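Long-range contacts in DynE7 (Micromonospora chersina, PDB 2XEM), which probably hydrolyses the thioester of a polyene intermediate in dynemicin (enediyne) biosynthesis, as a hot-dog fold thioesterase: residues A69-E74 and L111-R116; V81-M86 and M97-V102. One frame throughout, in Å; residues are numbered along the deposited sequence. Where two conformers were deposited one is given.

Contact 1: residues A69-E74 and L111-R116; sequences ADFYAE and LLAQGR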
loop_
_atom_site.group_PDB
_atom_site.type_symbol
_atom_site.label_atom_id
_atom_site.label_comp_id
_atom_site.label_asym_id
_atom_site.label_seq_id
_atom_site.Cartn_x
_atom_site.Cartn_y
_atom_site.Cartn_z
ATOM N N ALA D 69 17.718 -1.194 -2.115
ATOM C CA ALA D 69 17.654 0.265 -2.171
ATOM C C ALA D 69 18.633 0.872 -1.191
ATOM O O ALA D 69 18.845 0.314 -0.118
ATOM C CB ALA D 69 16.236 0.773 -1.893
ATOM N N ASP D 70 19.304 1.970 -1.607
ATOM C CA ASP D 70 20.133 2.836 -0.757
ATOM C C ASP D 70 19.464 4.198 -0.700
ATOM O O ASP D 70 19.135 4.747 -1.753
ATOM C CB ASP D 70 21.541 2.983 -1.361
ATOM C CG ASP D 70 22.346 1.707 -1.260
ATOM O OD1 ASP D 70 22.786 1.372 -0.144
ATOM O OD2 ASP D 70 22.539 1.045 -2.294
ATOM N N PHE D 71 19.275 4.748 0.487
ATOM C CA PHE D 71 18.515 6.005 0.674
ATOM C C PHE D 71 19.463 7.141 1.063
ATOM O O PHE D 71 20.307 6.953 1.945
ATOM C CB PHE D 71 17.406 5.823 1.742
ATOM C CG PHE D 71 16.500 4.641 1.450
ATOM C CD1 PHE D 71 15.394 4.783 0.615
ATOM C CD2 PHE D 71 16.783 3.375 1.975
ATOM C CE1 PHE D 71 14.561 3.695 0.331
ATOM C CE2 PHE D 71 15.944 2.282 1.694
ATOM C CZ PHE D 71 14.830 2.456 0.879
ATOM N N TYR D 72 19.352 8.296 0.384
ATOM C CA TYR D 72 20.309 9.402 0.565
ATOM C C TYR D 72 19.663 10.681 1.099
ATOM O O TYR D 72 20.248 11.361 1.926
ATOM C CB TYR D 72 21.098 9.698 -0.732
ATOM C CG TYR D 72 21.761 8.483 -1.356
ATOM C CD1 TYR D 72 22.619 7.666 -0.616
ATOM C CD2 TYR D 72 21.554 8.164 -2.691
ATOM C CE1 TYR D 72 23.235 6.543 -1.194
ATOM C CE2 TYR D 72 22.168 7.056 -3.277
ATOM C CZ TYR D 72 23.001 6.246 -2.529
ATOM O OH TYR D 72 23.599 5.171 -3.137
ATOM N N ALA D 73 18.490 11.025 0.600
ATOM C CA ALA D 73 17.778 12.238 0.997
ATOM C C ALA D 73 16.288 11.942 1.035
ATOM O O ALA D 73 15.808 11.143 0.232
ATOM C CB ALA D 73 18.079 13.368 0.012
ATOM N N GLU D 74 15.566 12.601 1.933
ATOM C CA GLU D 74 14.130 12.392 2.119
ATOM C C GLU D 74 13.276 12.905 0.941
ATOM O O GLU D 74 13.552 13.974 0.384
ATOM C CB GLU D 74 13.684 13.009 3.451
ATOM C CG GLU D 74 14.149 12.179 4.640
ATOM C CD GLU D 74 14.103 12.837 6.003
ATOM O OE1 GLU D 74 15.053 12.620 6.790
ATOM O OE2 GLU D 74 13.111 13.542 6.298
ATOM N N LEU D 111 19.280 13.512 -5.962
ATOM C CA LEU D 111 19.292 12.054 -5.878
ATOM C C LEU D 111 18.766 11.624 -4.504
ATOM O O LEU D 111 19.438 11.800 -3.489
ATOM C CB LEU D 111 20.718 11.493 -6.135
ATOM C CG LEU D 111 20.845 9.958 -6.191
ATOM C CD1 LEU D 111 20.125 9.385 -7.407
ATOM C CD2 LEU D 111 22.314 9.522 -6.171
ATOM N N LEU D 112 17.558 11.082 -4.470
ATOM C CA LEU D 112 16.922 10.644 -3.219
ATOM C C LEU D 112 17.452 9.318 -2.773
ATOM O O LEU D 112 17.616 9.089 -1.580
ATOM C CB LEU D 112 15.389 10.548 -3.384
ATOM C CG LEU D 112 14.634 11.868 -3.700
ATOM C CD1 LEU D 112 13.121 11.644 -3.711
ATOM C CD2 LEU D 112 14.987 12.975 -2.722
ATOM N N ALA D 113 17.742 8.441 -3.740
ATOM C CA ALA D 113 17.954 7.024 -3.511
ATOM C C ALA D 113 18.484 6.381 -4.762
ATOM O O ALA D 113 18.388 6.954 -5.862
ATOM C CB ALA D 113 16.633 6.353 -3.125
ATOM N N GLN D 114 19.077 5.185 -4.598
ATOM C CA GLN D 114 19.378 4.306 -5.728
ATOM C C GLN D 114 18.858 2.915 -5.396
ATOM O O GLN D 114 18.613 2.605 -4.229
ATOM C CB GLN D 114 20.877 4.283 -6.062
ATOM C CG GLN D 114 21.378 5.604 -6.689
ATOM C CD GLN D 114 22.856 5.608 -6.879
ATOM O OE1 GLN D 114 23.623 5.371 -5.955
ATOM N NE2 GLN D 114 23.298 5.888 -8.095
ATOM N N GLY D 115 18.652 2.107 -6.424
ATOM C CA GLY D 115 18.172 0.754 -6.215
ATOM C C GLY D 115 18.613 -0.216 -7.273
ATOM O O GLY D 115 19.195 0.172 -8.297
ATOM N N ARG D 116 18.324 -1.498 -7.024
ATOM C CA ARG D 116 18.633 -2.574 -7.957
ATOM C C ARG D 116 17.599 -3.647 -7.768
ATOM O O ARG D 116 17.099 -3.826 -6.656
ATOM C CB ARG D 116 20.015 -3.221 -7.664
ATOM C CG ARG D 116 21.225 -2.371 -7.900
ATOM C CD ARG D 116 22.521 -3.187 -7.704
ATOM N NE ARG D 116 22.570 -3.961 -6.442
ATOM C CZ ARG D 116 23.019 -3.503 -5.278
ATOM N NH1 ARG D 116 23.429 -2.244 -5.162
ATOM N NH2 ARG D 116 23.075 -4.300 -4.223
HETATM O O HOH W 1 24.397 -0.625 -2.963
#
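Asp70 and Gln114 face each other as a hydrogen-bonded pair where two antiparallel strands of the hot-dog sheet meet. The amide of Asp70 gives its hydrogen to Gln114 O at 2.8 Å, and Gln114 N returns a bond to Asp70 O. Farther along, Leu112 O is gripped twice, by Tyr72 N at 2.7 Å and by Ala73 N at 3.0 Å, both from the same side of its carbonyl plane. This double grip holds residues 72-73 to the neighbouring strand just where strand 60-71 ends. Beside it lies a classic beta bulge, in which Leu112 and Ala113 both face Tyr101 on strand 94-105.

On the Asp70 and Gln114 face, Tyr72 suits its place by being long enough to reach back to the side chain of Gln114. Its hydroxyl OH donates to a lone pair of Gln114 OE1 at 2.8 Å, ring and amide planes 59° apart, while Gln114 NE2 is bonded to Asp100. The same ring lies side by side with Leu111, whose CD2 comes to 3.8 Å from Tyr72 CE2; with CG anti to the backbone N (chi1 -175°), the Leu111 branch point comes to 4.0 Å from Tyr72 CD2.

The other face carries small residues, Ala69 opposite Gly115 and Ala113 beside Phe71, and Tyr33 of helix 32-48 meets the Phe71 ring edge-to-face. Ala69 and Asp70 also pair with a strand of the second subunit, so the sheet continues across the interface. At the far end a water relays between opposite charges, giving a hydrogen to Asp70 OD2 at 2.6 Å and accepting one from Arg116 NH1 at 2.9 Å.

Contact 2: residues V81-M86 and M97-V102; sequences VEVRMM and MSFDYV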
loop_
_atom_site.group_PDB
_atom_site.type_symbol
_atom_site.label_atom_id
_atom_site.label_comp_id
_atom_site.label_asym_id
_atom_site.label_seq_id
_atom_site.Cartn_x
_atom_site.Cartn_y
_atom_site.Cartn_z
ATOM N N VAL D 81 9.247 12.744 -8.800
ATOM C CA VAL D 81 10.417 11.870 -8.748
ATOM C C VAL D 81 10.546 11.171 -10.083
ATOM O O VAL D 81 9.573 10.600 -10.568
ATOM C CB VAL D 81 10.359 10.848 -7.571
ATOM C CG1 VAL D 81 11.613 9.943 -7.548
ATOM C CG2 VAL D 81 10.156 11.551 -6.229
ATOM N N GLU D 82 11.741 11.252 -10.690
ATOM C CA GLU D 82 12.045 10.426 -11.850
ATOM C C GLU D 82 12.715 9.142 -11.381
ATOM O O GLU D 82 13.752 9.189 -10.720
ATOM C CB GLU D 82 12.942 11.162 -12.807
ATOM C CG GLU D 82 12.221 12.257 -13.536
ATOM C CD GLU D 82 13.072 12.909 -14.602
ATOM O OE1 GLU D 82 14.270 12.563 -14.745
ATOM O OE2 GLU D 82 12.528 13.796 -15.290
ATOM N N VAL D 83 12.067 8.011 -11.659
ATOM C CA VAL D 83 12.625 6.690 -11.390
ATOM C C VAL D 83 13.339 6.285 -12.689
ATOM O O VAL D 83 12.696 5.932 -13.670
ATOM C CB VAL D 83 11.549 5.668 -10.928
ATOM C CG1 VAL D 83 12.203 4.322 -10.569
ATOM C CG2 VAL D 83 10.753 6.215 -9.729
ATOM N N ARG D 84 14.669 6.436 -12.701
ATOM C CA ARG D 84 15.475 6.245 -13.893
ATOM C C ARG D 84 16.055 4.850 -13.898
ATOM O O ARG D 84 16.858 4.515 -13.036
ATOM C CB ARG D 84 16.575 7.314 -13.962
ATOM C CG ARG D 84 16.013 8.726 -13.936
ATOM C CD ARG D 84 17.140 9.706 -13.929
ATOM N NE ARG D 84 16.662 11.087 -13.957
ATOM C CZ ARG D 84 17.450 12.146 -13.810
ATOM N NH1 ARG D 84 18.758 11.988 -13.617
ATOM N NH2 ARG D 84 16.940 13.365 -13.845
ATOM N N MET D 85 15.639 4.030 -14.863
ATOM C CA MET D 85 16.017 2.627 -14.937
ATOM C C MET D 85 17.096 2.353 -15.988
ATOM O O MET D 85 17.036 2.858 -17.110
ATOM C CB MET D 85 14.788 1.760 -15.203
ATOM C CG MET D 85 15.041 0.276 -15.042
ATOM S SD MET D 85 13.527 -0.674 -15.304
ATOM C CE MET D 85 13.341 -0.447 -17.134
ATOM N N MET D 86 18.056 1.502 -15.631
ATOM C CA MET D 86 19.062 0.999 -16.573
ATOM C C MET D 86 19.204 -0.504 -16.476
ATOM O O MET D 86 19.011 -1.069 -15.401
ATOM C CB MET D 86 20.415 1.660 -16.298
ATOM C CG MET D 86 20.385 3.140 -16.598
ATOM S SD MET D 86 21.943 3.896 -16.882
ATOM C CE MET D 86 22.264 3.348 -18.586
ATOM N N MET D 97 18.399 -4.971 -13.244
ATOM C CA MET D 97 18.131 -3.554 -13.513
ATOM C C MET D 97 18.629 -2.728 -12.354
ATOM O O MET D 97 18.621 -3.220 -11.228
ATOM C CB MET D 97 16.615 -3.310 -13.631
ATOM C CG MET D 97 16.007 -3.863 -14.900
ATOM S SD MET D 97 14.229 -4.110 -14.689
ATOM C CE MET D 97 14.256 -5.652 -13.649
ATOM N N SER D 98 19.062 -1.487 -12.626
ATOM C CA SER D 98 19.413 -0.498 -11.604
ATOM C C SER D 98 18.578 0.768 -11.753
ATOM O O SER D 98 18.038 1.035 -12.828
ATOM C CB SER D 98 20.910 -0.174 -11.619
ATOM O OG SER D 98 21.308 0.276 -12.905
ATOM N N PHE D 99 18.430 1.517 -10.646
ATOM C CA PHE D 99 17.497 2.649 -10.544
ATOM C C PHE D 99 18.159 3.794 -9.820
ATOM O O PHE D 99 18.804 3.567 -8.799
ATOM C CB PHE D 99 16.201 2.262 -9.809
ATOM C CG PHE D 99 15.472 1.052 -10.351
ATOM C CD1 PHE D 99 14.434 1.199 -11.266
ATOM C CD2 PHE D 99 15.809 -0.234 -9.929
ATOM C CE1 PHE D 99 13.761 0.080 -11.769
ATOM C CE2 PHE D 99 15.141 -1.350 -10.443
ATOM C CZ PHE D 99 14.117 -1.181 -11.358
ATOM N N ASP D 100 18.055 5.005 -10.396
ATOM C CA ASP D 100 18.294 6.253 -9.702
ATOM C C ASP D 100 16.936 6.879 -9.426
ATOM O O ASP D 100 16.079 6.880 -10.307
ATOM C CB ASP D 100 19.122 7.221 -10.563
ATOM C CG ASP D 100 20.625 6.959 -10.621
ATOM O OD1 ASP D 100 21.106 6.032 -9.923
ATOM O OD2 ASP D 100 21.321 7.706 -11.326
ATOM N N TYR D 101 16.727 7.395 -8.203
ATOM C CA TYR D 101 15.469 8.086 -7.882
ATOM C C TYR D 101 15.818 9.541 -7.704
ATOM O O TYR D 101 16.457 9.908 -6.715
ATOM C CB TYR D 101 14.842 7.568 -6.589
ATOM C CG TYR D 101 14.565 6.084 -6.535
ATOM C CD1 TYR D 101 13.268 5.602 -6.617
ATOM C CD2 TYR D 101 15.593 5.167 -6.289
ATOM C CE1 TYR D 101 12.991 4.247 -6.456
ATOM C CE2 TYR D 101 15.330 3.805 -6.152
ATOM C CZ TYR D 101 14.026 3.355 -6.210
ATOM O OH TYR D 101 13.740 2.042 -5.971
ATOM N N VAL D 102 15.427 10.359 -8.675
ATOM C CA VAL D 102 15.822 11.760 -8.716
ATOM C C VAL D 102 14.595 12.655 -8.539
ATOM O O VAL D 102 13.680 12.610 -9.372
ATOM C CB VAL D 102 16.627 12.087 -10.006
ATOM C CG1 VAL D 102 17.082 13.551 -10.021
ATOM C CG2 VAL D 102 17.837 11.142 -10.155
HETATM O O HOH W 2 20.486 9.677 -13.132
#
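Met85 and Phe99, a non-hydrogen-bonded pair, lie side by side at the apolar centre of this antiparallel hairpin. Met85 CG, anti to the backbone N (chi1 -169°), comes to 3.5 Å from Phe99 CE1, and its sulfur makes an oblique Met-aromatic contact with the ring. Met85 SD also meets Met97 SD at 3.6 Å. Flexible thioethers suit a site where a ring and a second sulfur must be met together. Branched Val83 divides its methyls, CG1 to Phe99 CD1 at 3.9 Å and CG2 to Tyr101 CD1 at 4.0 Å. This face packs on helix 32-48, the helix wrapped by the hot-dog sheet, where Tyr101 OH bonds to Tyr33 O and Gln37.

Three hydrogen-bonded pairs, Glu82-Val102, Arg84-Asp100 and Met86-Ser98, zip the backbones together and put their side chains on the opposite face. There the extended Arg84 lays one guanidinium face over Val102 CG2, 3.7 Å from NH1. In a side-on salt bridge along its own strand, NE and NH2 of Arg84 both hold Glu82 OE1, each at 2.9 Å. A water links NH1 to Asp100 OD2; Asp100 OD1 bonds to Gln114. An alanine in place of Arg84 would probably leave Glu82 without this charge partner and uncover Val102. The chemistry implies a two-sided ribbon, apolar toward the helix and, on its other face, able to keep an arginine flat over a valine by pairing its edge with carboxylate and water.

From the N terminus, the chain enters contact 1 along strand 60-71, turns into strand 80-91, and returns through strand 94-105, so that contact 2 closes the hairpin, with ten residues, mostly strand, between its segments. Strand 110-124 then comes back to strand 60-71, and contact 1 closes a longer loop of 36 residues, within which contact 2 is wholly nested; the two do not cross. Strands 94-105 and 110-124 are sheet neighbours, which joins the contacts directly: Gly115 N lies 2.8 Å from Phe99 O, a probable hydrogen bond. These four strands lie in the order 60-71, 110-124, 94-105, 80-91, running from the subunit interface across the sheet, with strand 11-16 beyond the last.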